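Local structure of putative glycosyltransferase (Mannosyltransferase) involved in glycosylating the PBCV-1 major capsid protein (Paramecium bursaria Chlorella virus 1, 2P6W) at residues A[58-63]-A[136-141]; A[75-80]-A[124-129]; A[82-87]-A[194-199]; A[119-124]-A[176-181]. The protein probably transfers a sugar from a nucleotide donor to glycans of the viral major capsid protein, this chain being its manganese-binding N-terminal GT-A domain. One frame throughout, in Å; residues are numbered along the deposited sequence.

Contact 1: residues A[58-63]-A[136-141]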
# COMPACT_ATOMS: atom_id res chain seq x y z
N ARG A 58 4.44 10.20 2.66
CA ARG A 58 5.49 9.99 1.65
C ARG A 58 5.10 9.06 0.50
O ARG A 58 5.59 9.23 -0.62
CB ARG A 58 6.82 9.54 2.28
CG ARG A 58 8.00 9.80 1.35
CD ARG A 58 9.33 9.70 2.05
NE ARG A 58 10.37 10.38 1.27
CZ ARG A 58 11.49 9.80 0.83
NH1 ARG A 58 11.74 8.54 1.10
NH2 ARG A 58 12.36 10.52 0.13
N ARG A 59 4.21 8.09 0.76
CA ARG A 59 3.71 7.21 -0.31
C ARG A 59 3.14 7.98 -1.52
O ARG A 59 3.26 7.53 -2.67
CB ARG A 59 2.66 6.26 0.25
CG ARG A 59 1.42 6.95 0.73
CD ARG A 59 0.59 6.00 1.60
NE ARG A 59 1.24 5.87 2.90
CZ ARG A 59 0.97 4.91 3.78
NH1 ARG A 59 0.06 3.99 3.50
NH2 ARG A 59 1.63 4.88 4.94
N SER A 60 2.54 9.14 -1.27
CA SER A 60 1.94 9.94 -2.34
C SER A 60 2.98 10.77 -3.10
O SER A 60 2.68 11.36 -4.15
CB SER A 60 0.83 10.84 -1.79
OG SER A 60 -0.21 10.05 -1.24
N TRP A 61 4.19 10.83 -2.55
CA TRP A 61 5.34 11.38 -3.27
C TRP A 61 6.05 10.26 -4.05
O TRP A 61 6.42 10.45 -5.21
CB TRP A 61 6.29 12.05 -2.27
CG TRP A 61 7.52 12.67 -2.89
CD1 TRP A 61 7.64 13.91 -3.42
CD2 TRP A 61 8.81 12.06 -3.00
NE1 TRP A 61 8.93 14.12 -3.87
CE2 TRP A 61 9.66 12.99 -3.64
CE3 TRP A 61 9.33 10.79 -2.67
CZ2 TRP A 61 11.00 12.71 -3.92
CZ3 TRP A 61 10.67 10.52 -2.94
CH2 TRP A 61 11.48 11.48 -3.57
N ILE A 62 6.22 9.10 -3.40
CA ILE A 62 6.88 7.94 -4.04
C ILE A 62 6.14 7.46 -5.30
O ILE A 62 6.76 7.01 -6.27
CB ILE A 62 7.10 6.77 -3.04
CG1 ILE A 62 7.99 7.23 -1.88
CG2 ILE A 62 7.70 5.50 -3.73
CD1 ILE A 62 7.97 6.26 -0.72
N ILE A 63 4.81 7.58 -5.31
CA ILE A 63 4.08 7.21 -6.53
C ILE A 63 4.55 7.97 -7.79
O ILE A 63 4.59 7.38 -8.87
CB ILE A 63 2.54 7.26 -6.31
CG1 ILE A 63 1.84 6.43 -7.39
CG2 ILE A 63 2.04 8.70 -6.19
CD1 ILE A 63 0.35 6.27 -7.15
N LYS A 136 -0.76 13.81 -6.30
CA LYS A 136 0.01 15.03 -6.15
C LYS A 136 -0.67 15.98 -5.16
O LYS A 136 0.00 16.60 -4.33
CB LYS A 136 0.21 15.74 -7.49
CG LYS A 136 1.26 15.11 -8.38
CD LYS A 136 1.52 15.99 -9.61
CE LYS A 136 2.43 15.33 -10.63
NZ LYS A 136 2.61 16.25 -11.80
N ILE A 137 -2.00 16.08 -5.25
CA ILE A 137 -2.74 16.90 -4.30
C ILE A 137 -2.67 16.32 -2.88
O ILE A 137 -2.46 17.06 -1.92
CB ILE A 137 -4.21 17.09 -4.75
CG1 ILE A 137 -4.26 17.82 -6.10
CG2 ILE A 137 -4.97 17.87 -3.71
CD1 ILE A 137 -3.66 19.20 -6.07
N VAL A 138 -2.80 15.00 -2.76
CA VAL A 138 -2.72 14.37 -1.45
C VAL A 138 -1.38 14.73 -0.81
O VAL A 138 -1.34 15.15 0.33
CB VAL A 138 -2.81 12.86 -1.55
CG1 VAL A 138 -2.50 12.19 -0.19
CG2 VAL A 138 -4.19 12.46 -2.02
N TRP A 139 -0.30 14.56 -1.56
CA TRP A 139 1.01 14.95 -1.03
C TRP A 139 1.06 16.43 -0.60
O TRP A 139 1.59 16.74 0.46
CB TRP A 139 2.10 14.64 -2.07
CG TRP A 139 3.48 15.10 -1.70
CD1 TRP A 139 4.23 16.02 -2.37
CD2 TRP A 139 4.29 14.64 -0.60
NE1 TRP A 139 5.46 16.17 -1.76
CE2 TRP A 139 5.52 15.34 -0.67
CE3 TRP A 139 4.09 13.72 0.44
CZ2 TRP A 139 6.55 15.15 0.26
CZ3 TRP A 139 5.12 13.52 1.36
CH2 TRP A 139 6.34 14.24 1.27
N SER A 140 0.46 17.31 -1.41
CA SER A 140 0.49 18.76 -1.14
C SER A 140 -0.24 19.13 0.14
O SER A 140 -0.01 20.21 0.70
CB SER A 140 -0.12 19.54 -2.31
OG SER A 140 -1.55 19.49 -2.29
N LEU A 141 -1.14 18.25 0.60
CA LEU A 141 -1.98 18.55 1.77
C LEU A 141 -1.30 18.14 3.07
O LEU A 141 -1.86 18.33 4.15
CB LEU A 141 -3.34 17.85 1.65
CG LEU A 141 -4.26 18.43 0.58
CD1 LEU A 141 -5.43 17.51 0.40
CD2 LEU A 141 -4.74 19.83 0.95
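W61 and W139 meet side by side, and their side chains point the same way. In both, CG stands anti to the backbone N (chi1 175° in W139). W61 does not lay its indole flat on its neighbour. Its CB sits over the six-membered ring of W139, 3.7 Å from the centroid and close to the ring normal, a CH-pi contact on one face. The pyrrole side follows, with W61 CD1 3.6 Å from W139 NE1. The two five-membered rings are inclined at 47°, so the pair is oblique, neither a stack nor a T-shaped contact. At the far end of the indole, W139 CZ3 reaches the backbone of R58, 3.6 Å from its CA, while the R58 side chain runs off to bond S45 through NH2.

Helix 59-69 lies against strands 39-43 and 75-79 of the GT-A sheet, and helix 132-140 packs beside it, with V138 also on V161. Their short segments run roughly antiparallel, at 142°, with axes 8.3 Å apart at the closest point. S60 lies at this close approach, its CB 4.0 Å from W139 CB. The S60 hydroxyl, beside its own backbone N, is 3.3 Å from V138 CG1, a van der Waals approach, and is hydrogen-bonded to the E135 carboxylate, one turn earlier on the second helix. R142 adds a cation-pi contact to W139. R59, which binds UDP-glucose when that ligand is present, directs its CB away from the second helix.

Contact 2: residues A[75-80]-A[124-129]. With MN (manganese (II) ion), chain B.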
# COMPACT_ATOMS: atom_id res chain seq x y z
N TRP A 75 -2.08 0.50 -13.40
CA TRP A 75 -2.38 0.47 -11.97
C TRP A 75 -1.13 0.52 -11.12
O TRP A 75 -0.22 -0.30 -11.32
CB TRP A 75 -3.15 -0.80 -11.59
CG TRP A 75 -4.59 -0.74 -11.98
CD1 TRP A 75 -5.17 -1.31 -13.08
CD2 TRP A 75 -5.63 -0.04 -11.30
NE1 TRP A 75 -6.50 -1.00 -13.12
CE2 TRP A 75 -6.82 -0.23 -12.04
CE3 TRP A 75 -5.68 0.73 -10.14
CZ2 TRP A 75 -8.04 0.31 -11.64
CZ3 TRP A 75 -6.91 1.28 -9.75
CH2 TRP A 75 -8.06 1.06 -10.50
N PHE A 76 -1.10 1.46 -10.18
CA PHE A 76 -0.03 1.55 -9.19
C PHE A 76 -0.55 0.91 -7.92
O PHE A 76 -1.69 1.13 -7.54
CB PHE A 76 0.34 3.01 -8.90
CG PHE A 76 0.97 3.69 -10.08
CD1 PHE A 76 2.34 3.62 -10.29
CD2 PHE A 76 0.17 4.38 -11.00
CE1 PHE A 76 2.92 4.23 -11.39
CE2 PHE A 76 0.75 5.00 -12.12
CZ PHE A 76 2.14 4.91 -12.31
N LEU A 77 0.29 0.10 -7.28
CA LEU A 77 -0.12 -0.56 -6.05
C LEU A 77 0.90 -0.20 -4.97
O LEU A 77 2.04 -0.64 -5.03
CB LEU A 77 -0.18 -2.09 -6.26
CG LEU A 77 -0.40 -2.93 -5.00
CD1 LEU A 77 -1.67 -2.48 -4.27
CD2 LEU A 77 -0.48 -4.40 -5.34
N TRP A 78 0.49 0.63 -4.01
CA TRP A 78 1.34 0.94 -2.86
C TRP A 78 1.23 -0.16 -1.81
O TRP A 78 0.11 -0.53 -1.45
CB TRP A 78 0.90 2.26 -2.19
CG TRP A 78 1.59 2.42 -0.88
CD1 TRP A 78 1.10 2.10 0.36
CD2 TRP A 78 2.95 2.84 -0.67
NE1 TRP A 78 2.06 2.31 1.32
CE2 TRP A 78 3.20 2.77 0.72
CE3 TRP A 78 3.97 3.27 -1.52
CZ2 TRP A 78 4.44 3.11 1.27
CZ3 TRP A 78 5.21 3.62 -0.97
CH2 TRP A 78 5.44 3.53 0.42
N LEU A 79 2.37 -0.67 -1.33
CA LEU A 79 2.40 -1.56 -0.16
C LEU A 79 3.32 -0.98 0.90
O LEU A 79 4.48 -0.64 0.60
CB LEU A 79 2.98 -2.93 -0.55
CG LEU A 79 2.26 -3.70 -1.65
CD1 LEU A 79 2.98 -5.03 -1.88
CD2 LEU A 79 0.78 -3.92 -1.38
N ASP A 80 2.83 -0.87 2.14
CA ASP A 80 3.69 -0.48 3.27
C ASP A 80 4.87 -1.44 3.33
O ASP A 80 4.75 -2.61 2.92
CB ASP A 80 2.96 -0.61 4.61
CG ASP A 80 2.00 0.54 4.88
OD1 ASP A 80 1.87 1.45 4.04
OD2 ASP A 80 1.36 0.51 5.96
N VAL A 124 -2.30 -0.95 1.95
CA VAL A 124 -2.39 -1.52 0.59
C VAL A 124 -3.39 -0.64 -0.16
O VAL A 124 -4.52 -0.49 0.30
CB VAL A 124 -2.92 -2.97 0.60
CG1 VAL A 124 -2.99 -3.51 -0.82
CG2 VAL A 124 -1.99 -3.87 1.44
N LYS A 125 -2.97 -0.07 -1.29
CA LYS A 125 -3.80 0.93 -1.98
C LYS A 125 -3.50 0.89 -3.46
O LYS A 125 -2.34 1.06 -3.87
CB LYS A 125 -3.50 2.34 -1.44
CG LYS A 125 -4.26 3.47 -2.11
CD LYS A 125 -3.89 4.85 -1.53
CE LYS A 125 -2.49 5.29 -1.94
NZ LYS A 125 -2.31 6.80 -1.68
N PHE A 126 -4.53 0.63 -4.26
CA PHE A 126 -4.44 0.63 -5.72
C PHE A 126 -4.84 1.99 -6.24
O PHE A 126 -5.91 2.49 -5.89
CB PHE A 126 -5.43 -0.37 -6.33
CG PHE A 126 -5.05 -1.82 -6.14
CD1 PHE A 126 -4.45 -2.53 -7.17
CD2 PHE A 126 -5.37 -2.49 -4.95
CE1 PHE A 126 -4.12 -3.89 -7.02
CE2 PHE A 126 -5.04 -3.86 -4.79
CZ PHE A 126 -4.43 -4.55 -5.83
N VAL A 127 -3.99 2.57 -7.09
CA VAL A 127 -4.21 3.90 -7.66
C VAL A 127 -4.07 3.81 -9.18
O VAL A 127 -3.00 3.45 -9.69
CB VAL A 127 -3.13 4.89 -7.15
CG1 VAL A 127 -3.46 6.31 -7.62
CG2 VAL A 127 -3.01 4.85 -5.64
N HIS A 128 -5.13 4.17 -9.91
CA HIS A 128 -5.10 4.14 -11.37
C HIS A 128 -4.19 5.26 -11.87
O HIS A 128 -4.09 6.31 -11.21
CB HIS A 128 -6.50 4.37 -11.92
CG HIS A 128 -6.62 4.09 -13.38
ND1 HIS A 128 -6.48 5.07 -14.34
CD2 HIS A 128 -6.87 2.94 -14.06
CE1 HIS A 128 -6.62 4.54 -15.54
NE2 HIS A 128 -6.86 3.25 -15.40
N LYS A 129 -3.57 5.05 -13.02
CA LYS A 129 -2.70 6.09 -13.59
C LYS A 129 -3.38 7.45 -13.70
O LYS A 129 -2.71 8.48 -13.61
CB LYS A 129 -2.12 5.68 -14.94
CG LYS A 129 -3.14 5.42 -16.00
CD LYS A 129 -2.57 5.73 -17.39
CE LYS A 129 -3.57 5.37 -18.49
NZ LYS A 129 -4.70 6.33 -18.62
MN MN B . 1.43 -0.64 7.78
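Strands 75-79 and 124-128 run antiparallel in the middle of the six-stranded sheet, where F76-V127 and W78-K125 are hydrogen-bonded pairs and W75-H128, L77-F126 and L79-V124 are non-hydrogen-bonded ones. The F76-V127 pair is the tighter, with both N-to-O distances 2.8 Å; at the other pair, K125 N to W78 O stretches to 3.1 Å.

L77, F126, W75, H128, L79 and V124 share one face of the sheet. L77 has CG anti to its backbone N (chi1 172°), and its CD1 comes down on the F126 ring, 3.6 Å from the centroid and only 7° off the normal. The same methyl touches V124 CG1 at 3.8 Å, and L79 CD2 meets that CG1 as well. Further along, H128 presents its ring edge to the face of W75 in a T-shaped pair with planes at 86°; H128 CD2 lies 3.8 Å from W75 CE2, and H128 CB also covers the six-membered ring. On the other face, the edge of the F76 ring meets K129 CA, and K125 extends its amine to salt bridges with E153 and E135.

These are the two middle strands of the sheet of this GT-A domain, and D80, the first aspartate of the DxD motif, follows at the end of segment 75-80. W78 NE1 donates to the anti lone pair of D80 OD1 at 2.9 Å, and R59 forms a salt bridge with the same oxygen. With OD1 held by W78 and R59, rotation of the carboxylate is restricted and OD2 is turned to the manganese ion.

Contact 3: residues A[82-87]-A[194-199]. With MN (manganese (II) ion), chain B.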
# COMPACT_ATOMS: atom_id res chain seq x y z
N ASP A 82 5.75 -2.87 5.81
CA ASP A 82 5.35 -3.90 6.77
C ASP A 82 4.28 -4.85 6.16
O ASP A 82 3.62 -5.60 6.87
CB ASP A 82 4.90 -3.26 8.07
CG ASP A 82 4.04 -2.02 7.84
OD1 ASP A 82 4.59 -0.89 7.87
OD2 ASP A 82 2.83 -2.17 7.64
N VAL A 83 4.17 -4.83 4.83
CA VAL A 83 3.29 -5.76 4.12
C VAL A 83 4.16 -6.75 3.34
O VAL A 83 5.17 -6.36 2.77
CB VAL A 83 2.34 -5.01 3.15
CG1 VAL A 83 1.60 -5.99 2.27
CG2 VAL A 83 1.33 -4.14 3.92
N TYR A 84 3.79 -8.03 3.32
CA TYR A 84 4.55 -8.95 2.48
C TYR A 84 3.63 -9.85 1.66
O TYR A 84 2.42 -9.86 1.86
CB TYR A 84 5.52 -9.79 3.30
CG TYR A 84 4.86 -10.72 4.29
CD1 TYR A 84 4.58 -12.04 3.97
CD2 TYR A 84 4.54 -10.27 5.58
CE1 TYR A 84 3.98 -12.89 4.89
CE2 TYR A 84 3.94 -11.11 6.52
CZ TYR A 84 3.66 -12.43 6.16
OH TYR A 84 3.08 -13.27 7.08
N VAL A 85 4.23 -10.57 0.72
CA VAL A 85 3.49 -11.50 -0.09
C VAL A 85 3.51 -12.86 0.61
O VAL A 85 4.58 -13.40 0.91
CB VAL A 85 4.11 -11.60 -1.50
CG1 VAL A 85 3.45 -12.70 -2.29
CG2 VAL A 85 3.97 -10.25 -2.25
N ASN A 86 2.33 -13.40 0.88
CA ASN A 86 2.19 -14.74 1.46
C ASN A 86 2.84 -15.80 0.54
O ASN A 86 2.36 -16.01 -0.57
CB ASN A 86 0.70 -15.04 1.64
CG ASN A 86 0.43 -16.45 2.15
OD1 ASN A 86 1.34 -17.17 2.58
ND2 ASN A 86 -0.83 -16.86 2.10
N PRO A 87 3.91 -16.47 1.01
CA PRO A 87 4.58 -17.46 0.14
C PRO A 87 3.64 -18.51 -0.45
O PRO A 87 3.84 -18.93 -1.60
CB PRO A 87 5.61 -18.11 1.07
CG PRO A 87 5.90 -17.07 2.10
CD PRO A 87 4.59 -16.34 2.31
N VAL A 194 -0.14 -9.80 3.29
CA VAL A 194 -0.27 -9.93 4.73
C VAL A 194 0.31 -8.66 5.36
O VAL A 194 1.43 -8.26 5.05
CB VAL A 194 0.47 -11.18 5.24
CG1 VAL A 194 0.36 -11.27 6.76
CG2 VAL A 194 -0.10 -12.45 4.59
N HIS A 195 -0.43 -8.03 6.27
CA HIS A 195 -0.04 -6.70 6.72
C HIS A 195 0.29 -6.72 8.22
O HIS A 195 -0.57 -6.96 9.05
CB HIS A 195 -1.17 -5.72 6.39
CG HIS A 195 -0.90 -4.30 6.78
ND1 HIS A 195 -1.83 -3.29 6.62
CD2 HIS A 195 0.20 -3.71 7.31
CE1 HIS A 195 -1.32 -2.15 7.03
NE2 HIS A 195 -0.09 -2.37 7.47
N MET A 196 1.56 -6.53 8.55
CA MET A 196 1.99 -6.51 9.96
C MET A 196 1.72 -5.14 10.59
O MET A 196 2.64 -4.45 11.04
CB MET A 196 3.48 -6.88 10.06
CG MET A 196 3.84 -8.26 9.49
SD MET A 196 5.63 -8.55 9.60
CE MET A 196 6.24 -7.27 8.49
N CYS A 197 0.45 -4.78 10.67
CA CYS A 197 0.05 -3.44 11.05
C CYS A 197 0.14 -3.21 12.56
O CYS A 197 -0.26 -4.08 13.34
CB CYS A 197 -1.39 -3.23 10.58
SG CYS A 197 -2.00 -1.56 10.73
N GLY A 198 0.72 -2.08 12.96
CA GLY A 198 0.68 -1.62 14.35
C GLY A 198 1.69 -2.25 15.29
O GLY A 198 1.69 -1.95 16.49
N THR A 199 2.57 -3.08 14.74
CA THR A 199 3.54 -3.79 15.57
C THR A 199 4.92 -3.13 15.49
O THR A 199 5.16 -2.29 14.62
CB THR A 199 3.64 -5.27 15.15
OG1 THR A 199 3.92 -5.33 13.75
CG2 THR A 199 2.29 -5.97 15.39
MN MN B . 1.43 -0.64 7.78
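D82 and H195 meet at the manganese ion, lying side by side with carboxylate and imidazole planes only 18° apart. D82 OD2 binds the metal at 2.1 Å and H195 NE2 at 2.3 Å; these two atoms are close because they share the ion, not through a hydrogen bond. In D82, CG lies between the backbone N and the carbonyl carbon (chi1 41°), which turns it toward the ion. D80 is the third protein ligand, so both aspartates of the DxD motif, a hallmark of metal-dependent GT-A glycosyltransferases, coordinate manganese here. N178 accepts a hydrogen bond from H195 ND1 and so orients the imidazole.

Backbone bonds join strand 83-85 to strand 193-195 as antiparallel neighbours in a small three-stranded sheet. Y84 N donates to V194 O and V194 N to Y84 O, both at 2.9 Å, and M196 N reaches D82 O at 2.8 Å. The last bond ties the residue before strand 83-85 to the residue after strand 193-195. M196 then begins a type II turn through C197 and G198, both of which contact UDP when it is bound.

The apolar contacts split between the faces of this sheet. With H195, V83 places CG2 over one ring face, 3.6 Å from CD2. With V194, the Y84 ring is met from above: V194 CB lies 3.8 Å from its centroid, and V194 CG1 touches OH at 3.4 Å. M196 CG approaches the edge of the same ring, 4.1 Å from Y84 CE2, and its sulfur stands obliquely to it.

Contact 4: residues A[119-124]-A[176-181]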
# COMPACT_ATOMS: atom_id res chain seq x y z
N PRO A 119 -12.30 3.88 8.65
CA PRO A 119 -13.02 3.15 7.59
C PRO A 119 -12.20 2.47 6.49
O PRO A 119 -12.69 1.52 5.88
CB PRO A 119 -13.93 4.21 6.98
CG PRO A 119 -14.13 5.21 8.08
CD PRO A 119 -12.78 5.27 8.79
N ILE A 120 -10.98 2.96 6.24
CA ILE A 120 -10.08 2.28 5.30
C ILE A 120 -8.69 2.17 5.90
O ILE A 120 -8.29 2.99 6.75
CB ILE A 120 -10.02 2.97 3.89
CG1 ILE A 120 -9.54 4.42 3.99
CG2 ILE A 120 -11.38 2.92 3.21
CD1 ILE A 120 -9.26 5.11 2.64
N ASN A 121 -7.95 1.16 5.45
CA ASN A 121 -6.54 1.05 5.81
C ASN A 121 -5.72 1.10 4.53
O ASN A 121 -5.82 0.20 3.69
CB ASN A 121 -6.32 -0.26 6.56
CG ASN A 121 -4.88 -0.46 6.96
OD1 ASN A 121 -3.99 -0.54 6.11
ND2 ASN A 121 -4.65 -0.60 8.26
N THR A 122 -4.91 2.16 4.38
CA THR A 122 -4.22 2.41 3.12
C THR A 122 -2.81 1.82 3.07
O THR A 122 -1.99 2.21 2.24
CB THR A 122 -4.17 3.91 2.77
OG1 THR A 122 -3.64 4.64 3.88
CG2 THR A 122 -5.58 4.44 2.40
N GLY A 123 -2.55 0.83 3.94
CA GLY A 123 -1.29 0.08 3.90
C GLY A 123 -1.15 -0.70 2.59
O GLY A 123 -0.05 -1.07 2.18
N VAL A 124 -2.30 -0.95 1.95
CA VAL A 124 -2.39 -1.52 0.59
C VAL A 124 -3.39 -0.64 -0.16
O VAL A 124 -4.52 -0.49 0.30
CB VAL A 124 -2.92 -2.97 0.60
CG1 VAL A 124 -2.99 -3.51 -0.82
CG2 VAL A 124 -1.99 -3.87 1.44
N THR A 176 -7.96 -10.90 1.84
CA THR A 176 -6.88 -11.41 1.00
C THR A 176 -5.86 -10.34 0.61
O THR A 176 -4.69 -10.68 0.39
CB THR A 176 -7.39 -12.07 -0.28
OG1 THR A 176 -8.15 -11.12 -1.03
CG2 THR A 176 -8.25 -13.30 0.04
N LEU A 177 -6.30 -9.08 0.49
CA LEU A 177 -5.42 -8.04 -0.05
C LEU A 177 -4.86 -7.02 0.96
O LEU A 177 -3.96 -6.25 0.63
CB LEU A 177 -6.06 -7.32 -1.24
CG LEU A 177 -6.25 -8.25 -2.45
CD1 LEU A 177 -7.21 -7.65 -3.44
CD2 LEU A 177 -4.92 -8.59 -3.16
N ASN A 178 -5.40 -7.00 2.17
CA ASN A 178 -4.81 -6.17 3.23
C ASN A 178 -5.06 -6.91 4.53
O ASN A 178 -5.78 -6.44 5.41
CB ASN A 178 -5.41 -4.76 3.23
CG ASN A 178 -4.63 -3.79 4.11
OD1 ASN A 178 -3.75 -4.18 4.89
ND2 ASN A 178 -4.93 -2.49 3.97
N CYS A 179 -4.48 -8.10 4.61
CA CYS A 179 -4.81 -9.02 5.68
C CYS A 179 -3.98 -8.73 6.92
O CYS A 179 -2.88 -9.28 7.12
CB CYS A 179 -4.66 -10.47 5.21
SG CYS A 179 -5.29 -11.61 6.44
N ILE A 180 -4.51 -7.83 7.75
CA ILE A 180 -3.87 -7.43 9.00
C ILE A 180 -3.69 -8.65 9.91
O ILE A 180 -4.66 -9.36 10.21
CB ILE A 180 -4.68 -6.31 9.69
CG1 ILE A 180 -4.64 -5.03 8.83
CG2 ILE A 180 -4.15 -6.04 11.10
CD1 ILE A 180 -5.59 -3.93 9.31
N VAL A 181 -2.45 -8.92 10.31
CA VAL A 181 -2.14 -10.19 10.97
C VAL A 181 -2.86 -10.37 12.30
O VAL A 181 -3.43 -11.42 12.54
CB VAL A 181 -0.63 -10.40 11.17
CG1 VAL A 181 0.02 -9.15 11.63
CG2 VAL A 181 -0.37 -11.53 12.17
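N121 and N178 both carry CG anti to the backbone N (chi1 180° and -168°), which brings CG of each toward the other segment; the amides then cross at about a right angle, the two planes 83° apart. N121 begins an Asx turn in the loop that leads into strand 124-128 of the GT-A domain: its OD1 accepts from G123 N at 2.9 Å. The same oxygen accepts from N178 ND2 at 3.0 Å. The two donors come from opposite faces of the carboxamide plane of N121, N178 ND2 standing well out of it, while the oxygen lies close to the plane of the N178 amide. ND2 also comes near N121 O, but the angle there is too poor for a bond.

Each asparagine spends its other amide atom on a further partner. N178 OD1 is engaged by H195, making N178 a second-shell residue of the manganese site, and N121 ND2 donates to E112. Gripped at both ends in this way, neither amide is likely to flip.

Apolar groups also take part. I180 brings CD1 tip to tip with N121 ND2, at 3.6 Å. V124 slides past N178 in the opposite direction, its CG2 3.8 Å from N178 CG. Both V124 methyls crowd the carbonyl of L177, a buried oxygen with no hydrogen-bond partner in the model; V124 CG1 and CG2 each lie 3.2 Å from L177 O.

In the fold
Contacts 2, 3 and 4 gather at the manganese site; contact 1 is linked to it through R59. Contacts 2 and 3 share the metal: D80 OD2 and H195 NE2 stand 3.6 Å apart around it, although the contact centres are about 16 Å apart. Contact 4 adjoins this site, about 9 Å from contact 3 between centres, and H195 ND1 to N178 OD1 is 2.7 Å. It shares V124 with contact 2, and D80 N probably bonds G123 O at 2.9 Å. Contact 1 is more remote, its centre about 22 Å from that of contact 3, yet R59 NH1 reaches D80 OD1 at 3.2 Å. R59, D80, C197 and G198 all belong to the nucleotide-sugar pocket.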